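PDB 3SLI: intramolecular trans-sialidase from Macrobdella decora, which cleaves sialic acid from alpha-2,3-linked sialoglycoconjugates and releases it as 2,7-anhydro-Neu5Ac by an intramolecular transfer. Local coordinates for residues 30-35 and 148-153; 34-39 and 179-184; 67-72 and 142-147; 79-84 and 124-129; 90-95 and 138-143. All blocks are in the same frame, centred on the assembly; numbering follows the deposited sequence.

How the contacts relate
All five contacts lie in the N-terminal concanavalin-like domain, where two antiparallel sheets face each other. Near the N terminus, contacts 1 and 2 start from overlapping segments around Met34: contact 1 closes a loop at 148-153, and contact 2 a longer one at 179-184, just beyond strand 170-178. Contacts 3, 4 and 5 are nested inside both loops. Contact 3 runs from strand 67-74 to the loop 142-147 and encloses contact 4, which packs strand 79-85 against strand 123-128 of the opposing sheet. Contact 5 crosses contact 4, since 90-95 precedes 124-129 and 138-143 follows it, and ends on the loop of contact 3. That loop also touches Met34 and Thr35.

Contact 1 of 5, residues 30-35 and 148-153; sequences YVKAMT and TGVDNV
Lys32 lays its aliphatic chain across two valines of the 148-153 segment. With CG anti to the carbonyl carbon (chi1 -69°) and the chain extended beyond it, the methylenes run over Val150 and on past Val153. Lys32 CG lies 3.7 Å from Val150 CG1 and just as close to CG2 of Val153. Further along, Lys32 CE stays 3.9 Å from the same Val153 CG2, so the chain from CG to CE passes over one methyl. Val31 CG1 also meets Val153 CG2, at 4.1 Å, the two side chains crossing at about a right angle.

The ammonium group ends near the peptide of Asp151 without a hydrogen bond across the contact, NZ being 3.9 Å from Asp151 O. Lys32 NZ is 7.0 Å from Asp151 OD1, so any attraction between the charges is probably long-range. Asp151 OD1 accepts a nearly straight bond from Asn152 ND2 (3.0 Å), OD2 bonds to Ser60, and Asn152 OD1 bonds to Thr154 OG1.

Asp151 and Asn152 both face Gly58 in a classic beta bulge, where strand 152-155 begins beside strand 51-58. The turn leaving helix 28-31 packs here, Val31 also resting on Phe55 and Val57 of strand 51-58 and on Leu6 and Met7 of strand 5-14.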
# COMPACT_ATOMS: atom_id res chain seq x y z
N TYR A 30 35.96 11.39 24.30
CA TYR A 30 35.38 10.07 24.50
C TYR A 30 34.59 9.64 23.25
O TYR A 30 34.67 8.50 22.82
CB TYR A 30 34.46 10.05 25.71
CG TYR A 30 35.15 10.44 27.00
CD1 TYR A 30 36.28 9.76 27.44
CD2 TYR A 30 34.68 11.52 27.76
CE1 TYR A 30 36.94 10.14 28.60
CE2 TYR A 30 35.33 11.91 28.92
CZ TYR A 30 36.46 11.22 29.33
OH TYR A 30 37.13 11.64 30.46
N VAL A 31 33.83 10.58 22.69
CA VAL A 31 33.02 10.31 21.50
C VAL A 31 33.90 9.90 20.32
O VAL A 31 33.56 8.98 19.56
CB VAL A 31 32.12 11.53 21.14
CG1 VAL A 31 31.33 11.26 19.87
CG2 VAL A 31 31.16 11.83 22.30
N LYS A 32 35.07 10.54 20.20
CA LYS A 32 36.00 10.23 19.11
C LYS A 32 36.65 8.86 19.23
O LYS A 32 37.34 8.43 18.30
CB LYS A 32 37.11 11.29 19.02
CG LYS A 32 36.66 12.66 18.55
CD LYS A 32 37.78 13.69 18.71
CE LYS A 32 37.25 15.10 18.46
NZ LYS A 32 38.26 16.19 18.59
N ALA A 33 36.39 8.16 20.33
CA ALA A 33 36.98 6.83 20.55
C ALA A 33 35.98 5.75 20.98
O ALA A 33 36.38 4.69 21.45
CB ALA A 33 38.11 6.94 21.57
N MET A 34 34.69 5.98 20.76
CA MET A 34 33.65 5.02 21.14
C MET A 34 33.82 3.63 20.53
O MET A 34 34.00 3.48 19.32
CB MET A 34 32.27 5.57 20.76
CG MET A 34 31.87 6.79 21.54
SD MET A 34 30.39 7.58 20.90
CE MET A 34 29.11 6.54 21.62
N THR A 35 33.76 2.62 21.38
CA THR A 35 33.89 1.23 20.94
C THR A 35 32.51 0.68 20.61
O THR A 35 32.38 -0.36 19.96
CB THR A 35 34.55 0.36 22.03
OG1 THR A 35 33.81 0.49 23.25
CG2 THR A 35 35.98 0.83 22.27
N THR A 148 40.45 5.32 11.46
CA THR A 148 41.80 5.87 11.56
C THR A 148 41.89 7.39 11.46
O THR A 148 41.41 8.00 10.50
CB THR A 148 42.72 5.25 10.48
OG1 THR A 148 42.64 3.82 10.57
CG2 THR A 148 44.17 5.69 10.69
N GLY A 149 42.47 8.00 12.48
CA GLY A 149 42.65 9.44 12.49
C GLY A 149 41.44 10.34 12.73
O GLY A 149 41.37 11.43 12.15
N VAL A 150 40.52 9.92 13.59
CA VAL A 150 39.35 10.75 13.87
C VAL A 150 39.83 12.08 14.45
O VAL A 150 40.70 12.11 15.33
CB VAL A 150 38.39 10.04 14.86
CG1 VAL A 150 37.28 10.98 15.30
CG2 VAL A 150 37.79 8.82 14.19
N ASP A 151 39.29 13.18 13.94
CA ASP A 151 39.69 14.51 14.40
C ASP A 151 38.53 15.48 14.56
O ASP A 151 38.74 16.68 14.72
CB ASP A 151 40.74 15.11 13.44
CG ASP A 151 40.16 15.45 12.06
OD1 ASP A 151 39.00 15.09 11.76
OD2 ASP A 151 40.87 16.11 11.27
N ASN A 152 37.30 14.98 14.51
CA ASN A 152 36.15 15.86 14.64
C ASN A 152 34.85 15.14 14.98
O ASN A 152 34.70 13.94 14.74
CB ASN A 152 35.95 16.68 13.35
CG ASN A 152 35.27 15.88 12.23
OD1 ASN A 152 34.04 15.87 12.14
ND2 ASN A 152 36.05 15.22 11.39
N VAL A 153 33.94 15.90 15.59
CA VAL A 153 32.61 15.44 15.96
C VAL A 153 31.78 16.60 15.41
O VAL A 153 31.96 17.75 15.83
CB VAL A 153 32.40 15.34 17.49
CG1 VAL A 153 30.97 14.90 17.80
CG2 VAL A 153 33.39 14.35 18.09

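Contact 2 of 5, residues 34-39 and 179-184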
# COMPACT_ATOMS: atom_id res chain seq x y z
N MET A 34 34.69 5.98 20.76
CA MET A 34 33.65 5.02 21.14
C MET A 34 33.82 3.63 20.53
O MET A 34 34.00 3.48 19.32
CB MET A 34 32.27 5.57 20.76
CG MET A 34 31.87 6.79 21.54
SD MET A 34 30.39 7.58 20.90
CE MET A 34 29.11 6.54 21.62
N THR A 35 33.76 2.62 21.38
CA THR A 35 33.89 1.23 20.94
C THR A 35 32.51 0.68 20.61
O THR A 35 32.38 -0.36 19.96
CB THR A 35 34.55 0.36 22.03
OG1 THR A 35 33.81 0.49 23.25
CG2 THR A 35 35.98 0.83 22.27
N GLN A 36 31.48 1.38 21.09
CA GLN A 36 30.07 1.05 20.90
C GLN A 36 29.28 2.22 21.46
O GLN A 36 29.86 3.26 21.79
CB GLN A 36 29.70 -0.21 21.67
CG GLN A 36 29.82 -0.04 23.17
CD GLN A 36 28.90 -0.96 23.92
OE1 GLN A 36 28.44 -1.97 23.38
NE2 GLN A 36 28.59 -0.61 25.16
N GLY A 37 27.96 2.08 21.57
CA GLY A 37 27.17 3.17 22.12
C GLY A 37 25.79 3.36 21.53
O GLY A 37 25.31 2.54 20.76
N THR A 38 25.16 4.47 21.89
CA THR A 38 23.82 4.80 21.41
C THR A 38 23.74 6.30 21.15
O THR A 38 24.24 7.10 21.93
CB THR A 38 22.74 4.45 22.47
OG1 THR A 38 22.92 3.10 22.94
CG2 THR A 38 21.34 4.58 21.87
N ILE A 39 23.13 6.68 20.03
CA ILE A 39 22.95 8.08 19.71
C ILE A 39 21.48 8.29 19.45
O ILE A 39 20.85 7.52 18.72
CB ILE A 39 23.72 8.55 18.44
CG1 ILE A 39 25.23 8.40 18.63
CG2 ILE A 39 23.40 10.01 18.15
CD1 ILE A 39 25.77 7.09 18.10
N SER A 179 27.72 5.90 25.89
CA SER A 179 28.77 4.93 25.60
C SER A 179 28.18 3.53 25.68
O SER A 179 28.73 2.57 25.13
CB SER A 179 29.90 5.05 26.63
OG SER A 179 29.42 4.74 27.93
N ASN A 180 27.08 3.40 26.41
CA ASN A 180 26.40 2.13 26.61
C ASN A 180 25.28 1.88 25.58
O ASN A 180 24.76 2.82 24.98
CB ASN A 180 25.82 2.06 28.04
CG ASN A 180 24.93 3.24 28.37
OD1 ASN A 180 25.36 4.38 28.34
ND2 ASN A 180 23.68 2.96 28.71
N ALA A 181 24.93 0.62 25.39
CA ALA A 181 23.87 0.26 24.44
C ALA A 181 22.52 0.18 25.16
O ALA A 181 22.27 -0.74 25.94
CB ALA A 181 24.21 -1.08 23.77
N LEU A 182 21.65 1.16 24.91
CA LEU A 182 20.33 1.18 25.53
C LEU A 182 19.48 0.06 24.93
O LEU A 182 19.79 -0.45 23.86
CB LEU A 182 19.65 2.55 25.33
CG LEU A 182 20.33 3.80 25.91
CD1 LEU A 182 19.47 5.02 25.65
CD2 LEU A 182 20.56 3.65 27.40
N SER A 183 18.44 -0.38 25.63
CA SER A 183 17.60 -1.46 25.12
C SER A 183 16.66 -0.97 24.02
O SER A 183 16.36 0.23 23.94
CB SER A 183 16.77 -2.10 26.25
OG SER A 183 15.77 -1.20 26.73
N ASP A 184 16.17 -1.90 23.20
CA ASP A 184 15.25 -1.56 22.12
C ASP A 184 14.01 -0.88 22.70
O ASP A 184 13.49 0.08 22.15
CB ASP A 184 14.84 -2.81 21.35
CG ASP A 184 16.00 -3.47 20.60
OD1 ASP A 184 17.06 -2.82 20.41
OD2 ASP A 184 15.86 -4.64 20.21
O HOH W 1 26.35 -1.38 26.92
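The nearest pair of CA atoms, those of Gly37 and Ser179, is 4.2 Å apart, where strand 37-45 begins beside the chain leaving its antiparallel neighbour, strand 170-178. Gly37 CA approaches Ser179 O at 3.4 Å in a C-H...O contact.

The side chain of Thr38 does most of the polar work. A chi1 of -50° turns OG1 to the 180-182 backbone, where it meets two groups. The hydroxyl gives its proton to Asn180 O (OG1 to O, 2.8 Å), arriving in the carbonyl plane on a lone pair, and accepts a bond from Leu182 N, which lies 3.0 Å from Thr38 OG1. One hydroxyl thus links a C=O and an N-H two residues apart and ties the extended 180-182 backbone to the start of strand 37-45.

Gln36 adds a looser tie. Its NE2 makes a weak bond to Ser179 O at 3.2 Å, bent to 134° at the hydrogen, and also donates to a water that accepts from Ala181 N as well. The other end of the amide, OE1, takes a bond from the backbone N of Ala119, so the group is held from two directions. Met34 CE packs loosely against Ser179 CA.

The arrangement is that of a strand-to-helix connection on a concanavalin-like sandwich: after strand 170-178 the chain is pinned to the neighbouring strand, and then Ser183 N-caps helix 184-191.

Contact 3 of 5, residues 67-72 and 142-147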
# COMPACT_ATOMS: atom_id res chain seq x y z
N ARG A 67 36.82 7.91 5.67
CA ARG A 67 37.04 7.52 7.06
C ARG A 67 36.11 8.34 7.96
O ARG A 67 36.45 9.46 8.36
CB ARG A 67 38.50 7.76 7.45
CG ARG A 67 39.50 6.97 6.62
CD ARG A 67 40.92 7.24 7.09
NE ARG A 67 41.91 6.70 6.16
CZ ARG A 67 42.30 5.43 6.11
NH1 ARG A 67 41.79 4.53 6.93
NH2 ARG A 67 43.19 5.06 5.20
N HIS A 68 34.94 7.79 8.25
CA HIS A 68 33.97 8.48 9.09
C HIS A 68 32.77 7.62 9.41
O HIS A 68 32.55 6.57 8.80
CB HIS A 68 33.48 9.76 8.39
CG HIS A 68 32.88 9.53 7.03
ND1 HIS A 68 33.48 9.94 5.86
CD2 HIS A 68 31.72 8.92 6.65
CE1 HIS A 68 32.73 9.60 4.83
NE2 HIS A 68 31.66 8.97 5.28
N PHE A 69 31.98 8.08 10.38
CA PHE A 69 30.75 7.44 10.78
C PHE A 69 29.72 8.56 10.78
O PHE A 69 30.01 9.67 11.24
CB PHE A 69 30.82 6.85 12.19
CG PHE A 69 29.45 6.64 12.82
CD1 PHE A 69 28.67 5.55 12.45
CD2 PHE A 69 28.93 7.57 13.72
CE1 PHE A 69 27.38 5.39 12.97
CE2 PHE A 69 27.65 7.42 14.25
CZ PHE A 69 26.87 6.33 13.87
N HIS A 70 28.53 8.31 10.24
CA HIS A 70 27.49 9.32 10.24
C HIS A 70 26.09 8.72 10.18
O HIS A 70 25.90 7.59 9.70
CB HIS A 70 27.70 10.38 9.13
CG HIS A 70 27.17 10.00 7.77
ND1 HIS A 70 27.61 8.90 7.07
CD2 HIS A 70 26.30 10.64 6.96
CE1 HIS A 70 27.03 8.88 5.88
NE2 HIS A 70 26.23 9.92 5.79
N ILE A 71 25.14 9.43 10.79
CA ILE A 71 23.73 9.05 10.78
C ILE A 71 23.15 10.13 9.88
O ILE A 71 23.38 11.31 10.14
CB ILE A 71 23.08 9.18 12.18
CG1 ILE A 71 23.79 8.28 13.20
CG2 ILE A 71 21.58 8.83 12.11
CD1 ILE A 71 23.30 8.48 14.63
N TYR A 72 22.40 9.75 8.85
CA TYR A 72 21.85 10.73 7.91
C TYR A 72 20.39 10.46 7.55
O TYR A 72 19.87 9.38 7.81
CB TYR A 72 22.69 10.73 6.61
CG TYR A 72 22.54 9.46 5.78
CD1 TYR A 72 21.47 9.30 4.89
CD2 TYR A 72 23.40 8.38 5.97
CE1 TYR A 72 21.26 8.10 4.23
CE2 TYR A 72 23.20 7.17 5.30
CZ TYR A 72 22.12 7.04 4.43
OH TYR A 72 21.89 5.84 3.80
N LYS A 142 32.51 -3.32 14.41
CA LYS A 142 33.36 -2.13 14.33
C LYS A 142 32.61 -0.89 14.82
O LYS A 142 31.37 -0.85 14.82
CB LYS A 142 33.78 -1.87 12.87
CG LYS A 142 34.49 -3.01 12.16
CD LYS A 142 35.87 -3.24 12.74
CE LYS A 142 36.55 -4.42 12.06
NZ LYS A 142 37.91 -4.65 12.62
N PHE A 143 33.35 0.11 15.27
CA PHE A 143 32.74 1.38 15.66
C PHE A 143 33.75 2.52 15.53
O PHE A 143 34.78 2.36 14.88
CB PHE A 143 32.05 1.34 17.03
CG PHE A 143 30.90 2.32 17.13
CD1 PHE A 143 29.94 2.38 16.12
CD2 PHE A 143 30.82 3.23 18.18
CE1 PHE A 143 28.91 3.33 16.16
CE2 PHE A 143 29.80 4.19 18.23
CZ PHE A 143 28.84 4.24 17.22
N ILE A 144 33.45 3.67 16.12
CA ILE A 144 34.31 4.84 15.99
C ILE A 144 35.78 4.59 16.36
O ILE A 144 36.68 5.12 15.71
CB ILE A 144 33.70 6.04 16.75
CG1 ILE A 144 32.32 6.35 16.15
CG2 ILE A 144 34.61 7.25 16.67
CD1 ILE A 144 31.53 7.43 16.87
N SER A 145 36.01 3.73 17.34
CA SER A 145 37.36 3.39 17.76
C SER A 145 38.19 2.74 16.65
O SER A 145 39.42 2.72 16.71
CB SER A 145 37.31 2.44 18.97
OG SER A 145 36.48 1.32 18.69
N ASP A 146 37.51 2.22 15.63
CA ASP A 146 38.16 1.55 14.51
C ASP A 146 38.45 2.44 13.30
O ASP A 146 39.04 1.98 12.32
CB ASP A 146 37.35 0.33 14.08
CG ASP A 146 37.19 -0.69 15.20
OD1 ASP A 146 38.21 -1.25 15.66
OD2 ASP A 146 36.06 -0.94 15.62
N ILE A 147 37.99 3.68 13.35
CA ILE A 147 38.26 4.62 12.26
C ILE A 147 39.64 5.24 12.51
O ILE A 147 39.95 5.63 13.64
CB ILE A 147 37.19 5.73 12.21
CG1 ILE A 147 35.81 5.11 11.98
CG2 ILE A 147 37.53 6.74 11.10
CD1 ILE A 147 34.68 6.14 12.00
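Phe69 offers one ring face to the edge of Phe143 in a tilted T-shaped (edge-to-face) pair, with centroids 5.3 Å apart and planes at 59°. CE1 of Phe143 makes the approach, standing above the Phe69 face toward its rim. Phe143 in turn carries Ile144 CG1 over one of its own faces, 3.9 Å above the ring plane. The same isoleucine reaches on to the first ring, its CD1 lying 4.1 Å from Phe69 CD2 in an oblique approach.

Ile147 fills the angle between this cluster and the strand. Its CD1 presses on the backbone, 3.5 Å from His68 C, and also touches Phe69 CB. CG2, anti to the backbone N of Ile147, points the other way along the strand and meets Arg67 CB at 3.9 Å.

The loop is folded into shape by its own bonds. Phe143 N donates to the anti lone pair of Asp146 OD2 (2.9 Å), while Asp146 N returns a bond to Phe143 O, closing the short 3-10 turn that presents the three apolar side chains.

Phe69 also packs on Leu115 of strand 107-118, and Phe143 on Ala117, so the group bridges both sheets. A loop side-chain cluster packed between the two sheets is part of the hydrophobic core of this concanavalin-like beta sandwich.

Contact 4 of 5, residues 79-84 and 124-129; sequences IGIELR and CRLFAN
Leu126 and Ile81 lie alongside each other, pointing oppositely, where two sheets face each other. The leucine forks over the facing strand: CD1 drops onto the backbone, 3.6 Å from Gly80 CA, while CD2 meets Ile81 CG2 at 4.2 Å. Ile81 turns CG2 anti to its own carbonyl carbon, with CG1 in the more hindered place between N and C (chi1 58°), and this puts the short methyl branch in Leu126's path.

On the far side of the glycine, Ile79 CG2 is a looser neighbour of Leu126 CD1, at 4.5 Å, and Ile79 CD1 extends toward the carbonyl O of Phe127. Leucine CD1 thus rests on Gly80 between Ile79 and Ile81, and CD2 leans on Ile81. The axes of strands 79-84 and 124-128 come within 8.3 Å, with chain directions 151° apart. No hydrogen bond joins the two segments, and the contact is purely van der Waals.

Strand 107-118 widens the patch: its Leu115 touches Leu126 and Ile81, and Val113 touches Ile79 and Ala128. Phe127 points to the other surface of its sheet and packs against helix 184-191. Face-to-face packing of two antiparallel sheets through branched aliphatic residues is the core of a beta sandwich, here of the concanavalin-like type.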
# COMPACT_ATOMS: atom_id res chain seq x y z
N ILE A 79 16.51 7.01 5.93
CA ILE A 79 17.39 7.22 7.07
C ILE A 79 18.41 6.09 7.07
O ILE A 79 18.09 4.96 6.68
CB ILE A 79 16.62 7.22 8.43
CG1 ILE A 79 17.57 7.65 9.56
CG2 ILE A 79 16.05 5.83 8.74
CD1 ILE A 79 16.88 7.79 10.90
N GLY A 80 19.64 6.39 7.46
CA GLY A 80 20.65 5.35 7.51
C GLY A 80 21.95 5.79 8.14
O GLY A 80 22.07 6.91 8.67
N ILE A 81 22.92 4.89 8.11
CA ILE A 81 24.24 5.16 8.64
C ILE A 81 25.26 4.59 7.67
O ILE A 81 24.93 3.76 6.80
CB ILE A 81 24.50 4.44 10.01
CG1 ILE A 81 24.32 2.92 9.85
CG2 ILE A 81 23.61 5.00 11.10
CD1 ILE A 81 25.20 2.09 10.75
N GLU A 82 26.50 5.06 7.82
CA GLU A 82 27.63 4.57 7.05
C GLU A 82 28.77 4.63 8.06
O GLU A 82 28.97 5.66 8.71
CB GLU A 82 27.94 5.44 5.83
CG GLU A 82 26.88 5.42 4.74
CD GLU A 82 27.34 6.11 3.47
OE1 GLU A 82 27.47 7.35 3.47
OE2 GLU A 82 27.58 5.40 2.47
N LEU A 83 29.43 3.49 8.27
CA LEU A 83 30.55 3.35 9.19
C LEU A 83 31.70 2.98 8.25
O LEU A 83 31.74 1.85 7.74
CB LEU A 83 30.28 2.20 10.16
CG LEU A 83 30.77 2.26 11.61
CD1 LEU A 83 30.85 0.82 12.12
CD2 LEU A 83 32.11 2.99 11.77
N ARG A 84 32.63 3.91 8.06
CA ARG A 84 33.72 3.73 7.11
C ARG A 84 35.14 4.03 7.57
O ARG A 84 35.37 4.94 8.35
CB ARG A 84 33.45 4.64 5.91
CG ARG A 84 32.06 4.51 5.30
CD ARG A 84 32.20 4.27 3.82
NE ARG A 84 32.07 5.48 3.05
CZ ARG A 84 32.51 5.64 1.81
NH1 ARG A 84 33.15 4.67 1.17
NH2 ARG A 84 32.22 6.76 1.16
N CYS A 124 23.84 -3.66 14.98
CA CYS A 124 23.55 -2.24 14.80
C CYS A 124 22.04 -2.16 14.54
O CYS A 124 21.50 -2.97 13.78
CB CYS A 124 24.33 -1.65 13.61
SG CYS A 124 26.14 -1.39 13.84
N ARG A 125 21.35 -1.22 15.17
CA ARG A 125 19.91 -1.06 14.98
C ARG A 125 19.50 0.40 14.84
O ARG A 125 20.02 1.27 15.55
CB ARG A 125 19.14 -1.73 16.12
CG ARG A 125 19.14 -3.24 16.03
CD ARG A 125 18.13 -3.89 16.94
NE ARG A 125 17.70 -5.17 16.39
CZ ARG A 125 17.26 -6.19 17.10
NH1 ARG A 125 17.19 -6.11 18.42
NH2 ARG A 125 16.89 -7.31 16.49
N LEU A 126 18.60 0.67 13.91
CA LEU A 126 18.11 2.03 13.65
C LEU A 126 16.65 2.13 14.05
O LEU A 126 15.85 1.23 13.76
CB LEU A 126 18.24 2.38 12.16
CG LEU A 126 19.48 3.09 11.63
CD1 LEU A 126 19.37 3.19 10.11
CD2 LEU A 126 19.64 4.47 12.25
N PHE A 127 16.29 3.26 14.66
CA PHE A 127 14.93 3.50 15.12
C PHE A 127 14.51 4.90 14.69
O PHE A 127 15.35 5.79 14.55
CB PHE A 127 14.85 3.48 16.67
CG PHE A 127 15.31 2.20 17.30
CD1 PHE A 127 16.68 1.93 17.46
CD2 PHE A 127 14.39 1.27 17.75
CE1 PHE A 127 17.11 0.75 18.07
CE2 PHE A 127 14.81 0.08 18.36
CZ PHE A 127 16.18 -0.18 18.52
N ALA A 128 13.21 5.09 14.54
CA ALA A 128 12.67 6.40 14.20
C ALA A 128 11.20 6.44 14.54
O ALA A 128 10.47 5.46 14.33
CB ALA A 128 12.88 6.73 12.73
N ASN A 129 10.80 7.53 15.18
CA ASN A 129 9.41 7.78 15.55
C ASN A 129 8.67 6.60 16.18
O ASN A 129 7.51 6.31 15.83
CB ASN A 129 8.65 8.34 14.35
CG ASN A 129 9.26 9.64 13.82
OD1 ASN A 129 9.92 10.38 14.56
ND2 ASN A 129 9.07 9.90 12.54

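Contact 5 of 5, residues 90-95 and 138-143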
# COMPACT_ATOMS: atom_id res chain seq x y z
N PHE A 90 36.82 -1.35 5.96
CA PHE A 90 35.40 -1.61 6.21
C PHE A 90 34.49 -0.50 5.72
O PHE A 90 34.88 0.68 5.66
CB PHE A 90 35.07 -2.01 7.68
CG PHE A 90 35.35 -0.92 8.70
CD1 PHE A 90 34.51 0.19 8.82
CD2 PHE A 90 36.44 -1.04 9.57
CE1 PHE A 90 34.75 1.17 9.78
CE2 PHE A 90 36.69 -0.06 10.54
CZ PHE A 90 35.84 1.05 10.65
N ASN A 91 33.29 -0.90 5.30
CA ASN A 91 32.27 0.01 4.80
C ASN A 91 30.95 -0.65 5.16
O ASN A 91 30.43 -1.48 4.40
CB ASN A 91 32.41 0.19 3.29
CG ASN A 91 31.28 1.01 2.69
OD1 ASN A 91 30.66 1.83 3.36
ND2 ASN A 91 31.00 0.76 1.43
N TYR A 92 30.47 -0.36 6.37
CA TYR A 92 29.23 -0.92 6.89
C TYR A 92 28.10 0.08 6.69
O TYR A 92 28.20 1.23 7.11
CB TYR A 92 29.38 -1.22 8.39
CG TYR A 92 30.32 -2.36 8.75
CD1 TYR A 92 31.03 -3.06 7.77
CD2 TYR A 92 30.47 -2.75 10.08
CE1 TYR A 92 31.87 -4.12 8.11
CE2 TYR A 92 31.31 -3.82 10.43
CZ TYR A 92 32.00 -4.50 9.44
OH TYR A 92 32.81 -5.55 9.78
N THR A 93 27.02 -0.36 6.06
CA THR A 93 25.90 0.54 5.81
C THR A 93 24.59 -0.13 6.21
O THR A 93 24.47 -1.36 6.19
CB THR A 93 25.83 0.94 4.31
OG1 THR A 93 25.69 -0.23 3.50
CG2 THR A 93 27.10 1.69 3.88
N LEU A 94 23.61 0.69 6.58
CA LEU A 94 22.29 0.23 6.99
C LEU A 94 21.33 1.40 6.79
O LEU A 94 21.63 2.53 7.19
CB LEU A 94 22.29 -0.17 8.48
CG LEU A 94 20.96 -0.68 9.03
CD1 LEU A 94 20.53 -1.94 8.26
CD2 LEU A 94 21.07 -0.95 10.52
N ASP A 95 20.18 1.14 6.17
CA ASP A 95 19.21 2.20 5.92
C ASP A 95 17.81 1.61 5.69
O ASP A 95 17.65 0.40 5.59
CB ASP A 95 19.62 3.02 4.68
CG ASP A 95 19.45 2.24 3.37
OD1 ASP A 95 20.36 1.46 3.02
OD2 ASP A 95 18.41 2.40 2.71
N LYS A 138 27.03 -8.19 12.15
CA LYS A 138 28.40 -8.34 11.66
C LYS A 138 29.24 -9.16 12.64
O LYS A 138 29.23 -8.89 13.84
CB LYS A 138 29.05 -6.97 11.46
CG LYS A 138 28.51 -6.15 10.31
CD LYS A 138 28.97 -6.71 8.98
CE LYS A 138 28.57 -5.80 7.84
NZ LYS A 138 29.00 -6.38 6.55
N ASP A 139 29.97 -10.14 12.13
CA ASP A 139 30.84 -10.95 12.99
C ASP A 139 32.00 -10.07 13.45
O ASP A 139 32.43 -10.14 14.60
CB ASP A 139 31.34 -12.19 12.25
CG ASP A 139 30.26 -13.25 12.06
OD1 ASP A 139 29.49 -13.51 13.01
OD2 ASP A 139 30.18 -13.82 10.94
N ALA A 140 32.52 -9.25 12.54
CA ALA A 140 33.61 -8.35 12.88
C ALA A 140 32.98 -7.00 13.24
O ALA A 140 32.78 -6.15 12.38
CB ALA A 140 34.58 -8.21 11.70
N PHE A 141 32.58 -6.85 14.49
CA PHE A 141 31.96 -5.62 14.94
C PHE A 141 32.96 -4.46 14.93
O PHE A 141 34.10 -4.59 15.39
CB PHE A 141 31.36 -5.80 16.34
CG PHE A 141 30.63 -4.59 16.85
CD1 PHE A 141 29.31 -4.36 16.48
CD2 PHE A 141 31.26 -3.66 17.68
CE1 PHE A 141 28.63 -3.23 16.93
CE2 PHE A 141 30.59 -2.53 18.13
CZ PHE A 141 29.27 -2.31 17.75
N LYS A 142 32.51 -3.32 14.41
CA LYS A 142 33.36 -2.13 14.33
C LYS A 142 32.61 -0.89 14.82
O LYS A 142 31.37 -0.85 14.82
CB LYS A 142 33.78 -1.87 12.87
CG LYS A 142 34.49 -3.01 12.16
CD LYS A 142 35.87 -3.24 12.74
CE LYS A 142 36.55 -4.42 12.06
NZ LYS A 142 37.91 -4.65 12.62
N PHE A 143 33.35 0.11 15.27
CA PHE A 143 32.74 1.38 15.66
C PHE A 143 33.75 2.52 15.53
O PHE A 143 34.78 2.36 14.88
CB PHE A 143 32.05 1.34 17.03
CG PHE A 143 30.90 2.32 17.13
CD1 PHE A 143 29.94 2.38 16.12
CD2 PHE A 143 30.82 3.23 18.18
CE1 PHE A 143 28.91 3.33 16.16
CE2 PHE A 143 29.80 4.19 18.23
CZ PHE A 143 28.84 4.24 17.22
O HOH W 2 30.05 -4.57 4.63
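At the border of a beta sandwich, strand 91-96, outermost in its six-stranded sheet, is partly covered by the loop that follows strand 131-137 of the opposing sheet. Tyr92 is the centre of the contact. Its hydroxyl donates to Ala140 O at 2.7 Å (OH to O), in the carbonyl plane, and that oxygen lies at the edge of the tyrosine ring.

Lys138 crosses one face of the same ring. A bend at chi2 (-73°) folds its chain over the aromatic plane, bringing CE to 3.7 Å from the Tyr92 centroid in a CH-pi contact. The ammonium NZ is farther off-centre, 4.5 Å from that centroid, and forms a cation-pi pair. It also donates to a water, 2.8 Å from NZ, which passes a bond on to Asn91 O.

Lys142, bent in the same manner, meets the rings with its methylenes. CG stands over a face of the Phe90 ring, 4.1 Å from its centroid, and also touches Tyr92 CE2 at 3.7 Å.

Both lysines thus lay methylenes on aromatic rings, and Lys138 adds an off-centre cation-pi contact. The hydrogen bond and Lys138 hold the tyrosine ring at its hydroxyl and one face, while the water ties the ammonium to the backbone at Asn91, so the charge keeps some hydration as the methylenes shield the ring.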